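PDB 5IKY: oxalate biosynthetic component 1 from Burkholderia thailandensis, which probably makes oxalate during quorum sensing-dependent oxalogenesis, joining a serine hydrolase of the alpha/beta-hydrolase class and a lyase in one bifunctional chain. Local coordinates for residues Glu612-His620 with Arg734-Lys742. Residues are numbered along the deposited sequence; the frame is centred on the assembly and turned at random.
Sequences EELDRYEDH and RDRSNASRK
Asp615 and Arg734 form the charged centre of this contact, an instructive case of a loop with a 3-10 segment (613-616) and the loop leaving helix 715-734 held together by side chains that bond to backbone carbonyls as well as to one another. Arg734 NE gives Asp615 OD2 a hydrogen bond of 2.7 Å within a salt bridge, and NH2 adds a weak one to the same oxygen. The carboxylate and guanidinium planes stand 79° apart, and NE meets OD2 from above the carboxylate plane, not in a flat two-pronged pairing. Arg734 swings CG away from its backbone N (chi1 -165°) and, extended to NE, runs alongside the following loop to Ser740. Arg734 NH2 bonds Ser740 O at 2.9 Å in the guanidinium plane, while the methyl of Ala739 lies over the centre of one guanidinium face. These partners probably limit rotation of the group.

Asn738 holds the other end, giving and accepting. Asn738 ND2 donates to Glu618 O (2.6 Å), and His620 NE2 donates to Asn738 O (2.6 Å) near the imidazole edge. The His620 ring gets there because chi1 (53°) sets CG between backbone N and carbonyl carbon. Glu618 OE2 comes within 2.9 Å of Asn738 OD1, two acceptors with no bond between them.

Toward Lys742 the link thins to a long salt bridge with Glu612, whose OE2 bonds Glu849 N while Lys742 NZ bonds Val847 O. The whole joins a cap-domain loop, between helices 592-602 and 629-641, to the connection into strand 747-752 of the mixed sheet, consistent with a cap-to-core junction of an alpha/beta hydrolase.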
ATOM      1  N   GLU A 612      18.947 -17.289 -15.421  1.00 85.75           N
ATOM      2  CA  GLU A 612      19.675 -17.638 -16.635  1.00 82.49           C
ATOM      3  C   GLU A 612      20.409 -16.440 -17.231  1.00 84.58           C
ATOM      4  O   GLU A 612      20.770 -16.450 -18.407  1.00 91.29           O
ATOM      5  CB  GLU A 612      18.717 -18.225 -17.675  1.00 72.13           C
ATOM      6  CG  GLU A 612      17.940 -19.440 -17.194  1.00 88.81           C
ATOM      7  CD  GLU A 612      16.891 -19.892 -18.194  1.00116.61           C
ATOM      8  OE1 GLU A 612      16.368 -21.017 -18.043  1.00125.07           O
ATOM      9  OE2 GLU A 612      16.587 -19.122 -19.131  1.00116.37           O
ATOM     10  N   GLU A 613      20.630 -15.413 -16.415  1.00 84.29           N
ATOM     11  CA  GLU A 613      21.329 -14.212 -16.864  1.00 89.60           C
ATOM     12  C   GLU A 613      22.792 -14.518 -17.191  1.00 94.85           C
ATOM     13  O   GLU A 613      23.425 -13.810 -17.976  1.00 83.65           O
ATOM     14  CB  GLU A 613      21.236 -13.112 -15.801  1.00 98.89           C
ATOM     15  CG  GLU A 613      21.867 -11.774 -16.185  1.00117.09           C
ATOM     16  CD  GLU A 613      21.156 -11.072 -17.334  1.00129.20           C
ATOM     17  OE1 GLU A 613      20.023 -11.469 -17.685  1.00125.85           O
ATOM     18  OE2 GLU A 613      21.737 -10.115 -17.887  1.00130.41           O
ATOM     19  N   LEU A 614      23.318 -15.588 -16.597  1.00 89.70           N
ATOM     20  CA  LEU A 614      24.704 -15.993 -16.819  1.00 93.11           C
ATOM     21  C   LEU A 614      24.948 -16.485 -18.244  1.00 88.50           C
ATOM     22  O   LEU A 614      26.095 -16.617 -18.670  1.00 91.47           O
ATOM     23  CB  LEU A 614      25.104 -17.081 -15.821  1.00 99.81           C
ATOM     24  CG  LEU A 614      25.364 -16.622 -14.385  1.00 97.21           C
ATOM     25  CD1 LEU A 614      25.580 -17.817 -13.472  1.00 92.90           C
ATOM     26  CD2 LEU A 614      26.559 -15.683 -14.333  1.00 86.70           C
ATOM     27  N   ASP A 615      23.871 -16.757 -18.976  1.00 84.45           N
ATOM     28  CA  ASP A 615      23.976 -17.202 -20.363  1.00 81.97           C
ATOM     29  C   ASP A 615      24.608 -16.131 -21.249  1.00 79.75           C
ATOM     30  O   ASP A 615      25.168 -16.436 -22.302  1.00 90.99           O
ATOM     31  CB  ASP A 615      22.598 -17.587 -20.909  1.00 83.22           C
ATOM     32  CG  ASP A 615      22.026 -18.823 -20.238  1.00105.64           C
ATOM     33  OD1 ASP A 615      22.550 -19.225 -19.178  1.00122.23           O
ATOM     34  OD2 ASP A 615      21.047 -19.391 -20.771  1.00 95.57           O
ATOM     35  N   ARG A 616      24.516 -14.877 -20.815  1.00 91.33           N
ATOM     36  CA  ARG A 616      25.081 -13.757 -21.559  1.00101.21           C
ATOM     37  C   ARG A 616      26.534 -13.496 -21.170  1.00 95.27           C
ATOM     38  O   ARG A 616      27.235 -12.735 -21.838  1.00106.51           O
ATOM     39  CB  ARG A 616      24.246 -12.493 -21.336  1.00 88.94           C
ATOM     40  CG  ARG A 616      22.846 -12.556 -21.930  1.00 98.42           C
ATOM     41  CD  ARG A 616      22.005 -11.365 -21.497  1.00 93.87           C
ATOM     42  NE  ARG A 616      22.609 -10.092 -21.881  1.00 85.25           N
ATOM     43  CZ  ARG A 616      22.666  -9.026 -21.090  1.00 79.82           C
ATOM     44  NH1 ARG A 616      22.160  -9.079 -19.867  1.00 75.12           N
ATOM     45  NH2 ARG A 616      23.234  -7.907 -21.521  1.00 96.79           N
ATOM     46  N   TYR A 617      26.980 -14.127 -20.088  1.00 79.97           N
ATOM     47  CA  TYR A 617      28.339 -13.930 -19.592  1.00 88.14           C
ATOM     48  C   TYR A 617      29.314 -14.934 -20.202  1.00 89.54           C
ATOM     49  O   TYR A 617      29.041 -16.133 -20.249  1.00 99.77           O
ATOM     50  CB  TYR A 617      28.369 -14.023 -18.064  1.00 72.39           C
ATOM     51  CG  TYR A 617      27.700 -12.852 -17.374  1.00 82.88           C
ATOM     52  CD1 TYR A 617      26.315 -12.752 -17.315  1.00 89.02           C
ATOM     53  CD2 TYR A 617      28.453 -11.847 -16.781  1.00 77.96           C
ATOM     54  CE1 TYR A 617      25.698 -11.682 -16.689  1.00 74.91           C
ATOM     55  CE2 TYR A 617      27.844 -10.775 -16.150  1.00 83.05           C
ATOM     56  CZ  TYR A 617      26.468 -10.697 -16.108  1.00 85.84           C
ATOM     57  OH  TYR A 617      25.858  -9.631 -15.482  1.00 92.49           O
ATOM     58  N   GLU A 618      30.451 -14.429 -20.670  1.00 84.85           N
ATOM     59  CA  GLU A 618      31.455 -15.255 -21.332  1.00 90.67           C
ATOM     60  C   GLU A 618      32.102 -16.243 -20.365  1.00101.04           C
ATOM     61  O   GLU A 618      32.180 -17.440 -20.640  1.00100.37           O
ATOM     62  CB  GLU A 618      32.529 -14.369 -21.968  1.00 91.34           C
ATOM     63  CG  GLU A 618      33.561 -15.124 -22.788  1.00108.73           C
ATOM     64  CD  GLU A 618      33.206 -15.185 -24.262  1.00129.08           C
ATOM     65  OE1 GLU A 618      33.848 -14.469 -25.058  1.00138.01           O
ATOM     66  OE2 GLU A 618      32.284 -15.948 -24.623  1.00133.75           O
ATOM     67  N   ASP A 619      32.567 -15.730 -19.231  1.00 99.07           N
ATOM     68  CA  ASP A 619      33.242 -16.552 -18.233  1.00103.46           C
ATOM     69  C   ASP A 619      32.284 -16.976 -17.124  1.00116.73           C
ATOM     70  O   ASP A 619      32.528 -16.708 -15.947  1.00123.55           O
ATOM     71  CB  ASP A 619      34.432 -15.797 -17.638  1.00 99.86           C
ATOM     72  CG  ASP A 619      35.389 -15.284 -18.698  1.00107.53           C
ATOM     73  OD1 ASP A 619      35.417 -15.856 -19.810  1.00109.64           O
ATOM     74  OD2 ASP A 619      36.115 -14.304 -18.421  1.00104.68           O
ATOM     75  N   HIS A 620      31.197 -17.640 -17.503  1.00114.07           N
ATOM     76  CA  HIS A 620      30.176 -18.038 -16.540  1.00106.47           C
ATOM     77  C   HIS A 620      30.615 -19.225 -15.687  1.00111.58           C
ATOM     78  O   HIS A 620      30.218 -19.344 -14.527  1.00113.91           O
ATOM     79  CB  HIS A 620      28.864 -18.370 -17.257  1.00 98.51           C
ATOM     80  CG  HIS A 620      29.010 -19.377 -18.356  1.00 96.21           C
ATOM     81  ND1 HIS A 620      28.754 -20.719 -18.175  1.00 91.90           N
ATOM     82  CD2 HIS A 620      29.370 -19.235 -19.654  1.00 83.25           C
ATOM     83  CE1 HIS A 620      28.959 -21.362 -19.311  1.00 93.72           C
ATOM     84  NE2 HIS A 620      29.332 -20.484 -20.224  1.00 86.62           N
ATOM     85  N   ARG A 734      21.366 -16.251 -27.387  1.00 78.06           N
ATOM     86  CA  ARG A 734      21.973 -17.365 -26.666  1.00 79.40           C
ATOM     87  C   ARG A 734      22.763 -18.271 -27.610  1.00 92.35           C
ATOM     88  O   ARG A 734      23.733 -18.916 -27.206  1.00 83.90           O
ATOM     89  CB  ARG A 734      20.900 -18.178 -25.936  1.00 65.04           C
ATOM     90  CG  ARG A 734      21.453 -19.120 -24.877  1.00 76.86           C
ATOM     91  CD  ARG A 734      20.365 -20.010 -24.291  1.00 75.64           C
ATOM     92  NE  ARG A 734      20.819 -20.691 -23.081  1.00 84.41           N
ATOM     93  CZ  ARG A 734      21.557 -21.796 -23.076  1.00 83.92           C
ATOM     94  NH1 ARG A 734      21.930 -22.354 -24.219  1.00 76.74           N
ATOM     95  NH2 ARG A 734      21.923 -22.343 -21.924  1.00 89.41           N
ATOM     96  N   ASP A 735      22.341 -18.307 -28.870  1.00 92.06           N
ATOM     97  CA  ASP A 735      22.978 -19.151 -29.874  1.00 95.55           C
ATOM     98  C   ASP A 735      24.328 -18.592 -30.320  1.00 87.11           C
ATOM     99  O   ASP A 735      25.108 -19.284 -30.972  1.00105.77           O
ATOM    100  CB  ASP A 735      22.053 -19.318 -31.081  1.00103.96           C
ATOM    101  CG  ASP A 735      20.785 -20.075 -30.741  1.00114.04           C
ATOM    102  OD1 ASP A 735      20.546 -20.330 -29.541  1.00101.18           O
ATOM    103  OD2 ASP A 735      20.024 -20.413 -31.672  1.00132.37           O
ATOM    104  N   ARG A 736      24.599 -17.339 -29.966  1.00 95.55           N
ATOM    105  CA  ARG A 736      25.868 -16.706 -30.307  1.00 86.94           C
ATOM    106  C   ARG A 736      26.786 -16.612 -29.094  1.00 94.98           C
ATOM    107  O   ARG A 736      27.797 -15.912 -29.125  1.00109.80           O
ATOM    108  CB  ARG A 736      25.642 -15.305 -30.880  1.00102.41           C
ATOM    109  CG  ARG A 736      24.666 -15.233 -32.039  1.00101.68           C
ATOM    110  CD  ARG A 736      24.822 -13.914 -32.775  1.00 96.52           C
ATOM    111  NE  ARG A 736      25.091 -12.809 -31.858  1.00 98.67           N
ATOM    112  CZ  ARG A 736      24.173 -11.951 -31.426  1.00101.86           C
ATOM    113  NH1 ARG A 736      22.914 -12.060 -31.830  1.00 90.27           N
ATOM    114  NH2 ARG A 736      24.514 -10.978 -30.593  1.00100.80           N
ATOM    115  N   SER A 737      26.427 -17.309 -28.022  1.00 91.15           N
ATOM    116  CA  SER A 737      27.212 -17.260 -26.795  1.00 94.12           C
ATOM    117  C   SER A 737      27.813 -18.619 -26.460  1.00 84.68           C
ATOM    118  O   SER A 737      27.473 -19.630 -27.076  1.00 87.14           O
ATOM    119  CB  SER A 737      26.351 -16.773 -25.626  1.00 84.72           C
ATOM    120  OG  SER A 737      25.363 -17.732 -25.285  1.00 78.30           O
ATOM    121  N   ASN A 738      28.710 -18.634 -25.480  1.00 91.49           N
ATOM    122  CA  ASN A 738      29.250 -19.886 -24.966  1.00121.87           C
ATOM    123  C   ASN A 738      28.446 -20.349 -23.758  1.00120.01           C
ATOM    124  O   ASN A 738      29.003 -20.759 -22.740  1.00138.28           O
ATOM    125  CB  ASN A 738      30.730 -19.736 -24.607  1.00133.33           C
ATOM    126  CG  ASN A 738      30.984 -18.606 -23.630  1.00133.52           C
ATOM    127  OD1 ASN A 738      30.195 -17.667 -23.530  1.00129.61           O
ATOM    128  ND2 ASN A 738      32.095 -18.690 -22.904  1.00125.14           N
ATOM    129  N   ALA A 739      27.125 -20.266 -23.880  1.00101.83           N
ATOM    130  CA  ALA A 739      26.226 -20.740 -22.839  1.00 91.04           C
ATOM    131  C   ALA A 739      26.158 -22.260 -22.864  1.00100.77           C
ATOM    132  O   ALA A 739      26.310 -22.876 -23.920  1.00 98.10           O
ATOM    133  CB  ALA A 739      24.843 -20.140 -23.015  1.00 75.24           C
ATOM    134  N   SER A 740      25.931 -22.857 -21.698  1.00103.74           N
ATOM    135  CA  SER A 740      25.895 -24.309 -21.565  1.00 98.05           C
ATOM    136  C   SER A 740      24.839 -24.943 -22.468  1.00 96.09           C
ATOM    137  O   SER A 740      23.658 -24.601 -22.394  1.00100.72           O
ATOM    138  CB  SER A 740      25.634 -24.701 -20.109  1.00 96.09           C
ATOM    139  OG  SER A 740      26.461 -23.960 -19.228  1.00109.41           O
ATOM    140  N   ARG A 741      25.278 -25.856 -23.329  1.00 87.55           N
ATOM    141  CA  ARG A 741      24.367 -26.610 -24.179  1.00 97.04           C
ATOM    142  C   ARG A 741      23.433 -27.443 -23.310  1.00 99.67           C
ATOM    143  O   ARG A 741      23.853 -28.004 -22.299  1.00107.80           O
ATOM    144  CB  ARG A 741      25.141 -27.508 -25.149  1.00 79.85           C
ATOM    145  N   LYS A 742      22.164 -27.512 -23.697  1.00100.36           N
ATOM    146  CA  LYS A 742      21.176 -28.241 -22.912  1.00 94.00           C
ATOM    147  C   LYS A 742      20.856 -29.591 -23.543  1.00 96.13           C
ATOM    148  O   LYS A 742      21.130 -29.817 -24.721  1.00 91.18           O
ATOM    149  CB  LYS A 742      19.904 -27.409 -22.751  1.00 95.85           C
ATOM    150  CG  LYS A 742      20.157 -26.001 -22.229  1.00 98.61           C
ATOM    151  CD  LYS A 742      18.907 -25.402 -21.603  1.00 89.55           C
ATOM    152  CE  LYS A 742      19.209 -24.071 -20.935  1.00 80.17           C
ATOM    153  NZ  LYS A 742      17.973 -23.290 -20.645  1.00 78.65           N
TER